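Local coordinates for protein N-acetylglucosamine-specific lectin (Saxidomus purpuratus, PDB 6A7T) that binds N-acetylglucosamine, and probably related carbohydrates, as a bivalve C-type lectin whose sugar recognition does not depend on calcium, at residues Arg46-Ser51 with Trp88-Ser92. Numbering follows the deposited sequence.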
ATOM      1  N   ARG A  46     -12.832 -23.003   6.734  1.00  9.88           N
ATOM      2  CA  ARG A  46     -13.197 -22.771   8.138  1.00  9.65           C
ATOM      3  C   ARG A  46     -14.475 -21.932   8.166  1.00  9.31           C
ATOM      4  O   ARG A  46     -14.759 -21.183   7.235  1.00  8.84           O
ATOM      5  CB  ARG A  46     -12.115 -21.978   8.879  1.00 10.46           C
ATOM      6  CG  ARG A  46     -10.677 -22.454   8.721  1.00 10.99           C
ATOM      7  CD  ARG A  46      -9.729 -21.452   9.374  1.00 10.99           C
ATOM      8  NE  ARG A  46      -8.332 -21.811   9.240  1.00 11.43           N
ATOM      9  CZ  ARG A  46      -7.592 -21.512   8.176  1.00 10.57           C
ATOM     10  NH1 ARG A  46      -8.125 -20.839   7.187  1.00 10.82           N
ATOM     11  NH2 ARG A  46      -6.328 -21.879   8.110  1.00 11.26           N
ATOM     12  N   GLY A  47     -15.264 -22.060   9.249  1.00  9.58           N
ATOM     13  CA  GLY A  47     -16.370 -21.198   9.500  1.00 10.51           C
ATOM     14  C   GLY A  47     -15.884 -19.771   9.667  1.00 10.59           C
ATOM     15  O   GLY A  47     -14.693 -19.555   9.782  1.00  9.19           O
ATOM     16  N   TRP A  48     -16.797 -18.809   9.579  1.00  9.24           N
ATOM     17  CA  TRP A  48     -16.388 -17.389   9.559  1.00  8.58           C
ATOM     18  C   TRP A  48     -15.695 -17.028  10.866  1.00  9.19           C
ATOM     19  O   TRP A  48     -14.630 -16.398  10.813  1.00  8.31           O
ATOM     20  CB  TRP A  48     -17.575 -16.488   9.290  1.00  8.07           C
ATOM     21  CG  TRP A  48     -17.223 -15.047   9.166  1.00  8.32           C
ATOM     22  CD1 TRP A  48     -16.987 -14.391   7.995  1.00  8.41           C
ATOM     23  CD2 TRP A  48     -17.093 -14.074  10.208  1.00  7.33           C
ATOM     24  NE1 TRP A  48     -16.762 -13.072   8.235  1.00  7.74           N
ATOM     25  CE2 TRP A  48     -16.798 -12.858   9.594  1.00  7.61           C
ATOM     26  CE3 TRP A  48     -17.209 -14.117  11.604  1.00  8.16           C
ATOM     27  CZ2 TRP A  48     -16.563 -11.711  10.335  1.00  7.22           C
ATOM     28  CZ3 TRP A  48     -17.107 -12.946  12.326  1.00  7.88           C
ATOM     29  CH2 TRP A  48     -16.735 -11.764  11.696  1.00  7.98           C
ATOM     30  N   GLU A  49     -16.295 -17.394  12.003  1.00  9.04           N
ATOM     31  CA  GLU A  49     -15.652 -17.125  13.288  1.00  9.62           C
ATOM     32  C   GLU A  49     -14.271 -17.807  13.366  1.00  9.00           C
ATOM     33  O   GLU A  49     -13.341 -17.192  13.881  1.00 10.05           O
ATOM     34  CB  GLU A  49     -16.514 -17.610  14.448  1.00 11.56           C
ATOM     35  CG  GLU A  49     -17.692 -16.715  14.695  1.00 13.64           C
ATOM     36  CD  GLU A  49     -17.385 -15.345  15.287  1.00 16.77           C
ATOM     37  OE1 GLU A  49     -16.243 -15.111  15.714  1.00 22.13           O
ATOM     38  OE2 GLU A  49     -18.347 -14.548  15.387  1.00 22.53           O
ATOM     39  N   ASP A  50     -14.149 -19.068  12.945  1.00  8.66           N
ATOM     40  CA  ASP A  50     -12.836 -19.717  12.974  1.00  8.99           C
ATOM     41  C   ASP A  50     -11.838 -19.057  12.001  1.00  7.64           C
ATOM     42  O   ASP A  50     -10.642 -19.064  12.293  1.00  8.37           O
ATOM     43  CB  ASP A  50     -12.905 -21.215  12.716  1.00 10.65           C
ATOM     44  CG  ASP A  50     -13.490 -21.961  13.903  1.00 13.06           C
ATOM     45  OD1 ASP A  50     -13.544 -21.381  15.013  1.00 15.25           O
ATOM     46  OD2 ASP A  50     -13.837 -23.161  13.709  1.00 15.28           O
ATOM     47  N   SER A  51     -12.348 -18.490  10.917  1.00  7.35           N
ATOM     48  CA  SER A  51     -11.482 -17.702   9.987  1.00  6.76           C
ATOM     49  C   SER A  51     -11.005 -16.434  10.684  1.00  6.75           C
ATOM     50  O   SER A  51      -9.843 -16.040  10.490  1.00  5.92           O
ATOM     51  CB  SER A  51     -12.203 -17.377   8.685  1.00  6.95           C
ATOM     52  OG  SER A  51     -12.630 -18.573   8.028  1.00  8.15           O
ATOM     53  N   TRP A  88     -14.452 -15.849   2.875  1.00  8.18           N
ATOM     54  CA  TRP A  88     -14.829 -14.983   4.016  1.00  7.56           C
ATOM     55  C   TRP A  88     -13.972 -13.725   4.088  1.00  7.45           C
ATOM     56  O   TRP A  88     -12.730 -13.805   3.893  1.00  7.72           O
ATOM     57  CB  TRP A  88     -14.700 -15.749   5.342  1.00  8.12           C
ATOM     58  CG  TRP A  88     -15.662 -16.893   5.466  1.00  8.21           C
ATOM     59  CD1 TRP A  88     -15.331 -18.172   5.735  1.00  9.29           C
ATOM     60  CD2 TRP A  88     -17.092 -16.887   5.268  1.00  9.52           C
ATOM     61  NE1 TRP A  88     -16.446 -18.963   5.799  1.00  9.92           N
ATOM     62  CE2 TRP A  88     -17.526 -18.211   5.487  1.00 10.09           C
ATOM     63  CE3 TRP A  88     -18.033 -15.898   4.959  1.00 10.17           C
ATOM     64  CZ2 TRP A  88     -18.872 -18.585   5.433  1.00 10.14           C
ATOM     65  CZ3 TRP A  88     -19.364 -16.269   4.892  1.00 11.27           C
ATOM     66  CH2 TRP A  88     -19.755 -17.593   5.113  1.00 10.99           C
ATOM     67  N   ILE A  89     -14.605 -12.609   4.475  1.00  6.16           N
ATOM     68  CA  ILE A  89     -13.925 -11.333   4.689  1.00  6.43           C
ATOM     69  C   ILE A  89     -14.387 -10.733   6.026  1.00  6.28           C
ATOM     70  O   ILE A  89     -15.261 -11.252   6.662  1.00  6.50           O
ATOM     71  CB  ILE A  89     -14.119 -10.355   3.526  1.00  6.70           C
ATOM     72  CG1 ILE A  89     -15.586  -9.937   3.342  1.00  6.86           C
ATOM     73  CG2 ILE A  89     -13.553 -10.958   2.260  1.00  6.74           C
ATOM     74  CD1 ILE A  89     -15.803  -8.862   2.278  1.00  7.15           C
ATOM     75  N   GLY A  90     -13.711  -9.689   6.412  1.00  6.40           N
ATOM     76  CA  GLY A  90     -13.788  -9.093   7.756  1.00  6.96           C
ATOM     77  C   GLY A  90     -14.934  -8.106   7.884  1.00  7.33           C
ATOM     78  O   GLY A  90     -14.726  -7.000   8.393  1.00  8.41           O
ATOM     79  N   GLY A  91     -16.140  -8.531   7.493  1.00  8.08           N
ATOM     80  CA  GLY A  91     -17.359  -7.714   7.742  1.00  8.15           C
ATOM     81  C   GLY A  91     -18.474  -8.572   8.262  1.00  7.82           C
ATOM     82  O   GLY A  91     -18.601  -9.759   7.992  1.00  7.43           O
ATOM     83  N   SER A  92     -19.338  -7.971   9.075  1.00  8.69           N
ATOM     84  CA  SER A  92     -20.368  -8.699   9.752  1.00 10.38           C
ATOM     85  C   SER A  92     -21.333  -7.671  10.358  1.00  9.89           C
ATOM     86  O   SER A  92     -21.056  -6.512  10.446  1.00 10.12           O
ATOM     87  CB  SER A  92     -19.849  -9.633  10.849  1.00 12.11           C
ATOM     88  OG  SER A  92     -19.312  -8.887  11.914  1.00 13.04           O
TER
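Two indole N-H groups, one from each segment, donate to backbone carbonyls of the other. The stronger bond runs from Trp48 NE1 to Ile89 O at 2.8 Å; the same carbonyl also accepts a weak bond from Gly91 N across the inverse gamma turn centred on Gly90, where the strand turns a corner. In return Trp88 NE1 makes a weak hydrogen bond to Arg46 O (3.1 Å), and a second weak one to Thr146 O. The edge of Trp48 is directed at the face of Trp88 in an offset edge-to-face pair, with five-membered-ring centroids 5.3 Å apart and planes at 85°, while Trp48 CB sits over the face of the Trp88 five-membered ring, 4.1 Å from its centroid, in a CH-pi contact. Gly47 is the N-cap of the helix, and its O accepts bonds from both Ser51 N (2.8 Å) and Ser51 OG (2.9 Å); Ser51 OG also lies 3.6 Å from Trp88 CD1. The Trp88 side chain is about 4 Å (nearest atoms) from that of His140, an N-acetylglucosamine-binding residue. Helix 48-57 is thus joined at its first turn to strand 86-94 by two buried tryptophans, the N-H of Trp48 well satisfied and that of Trp88 shared between two weakly bonded carbonyls.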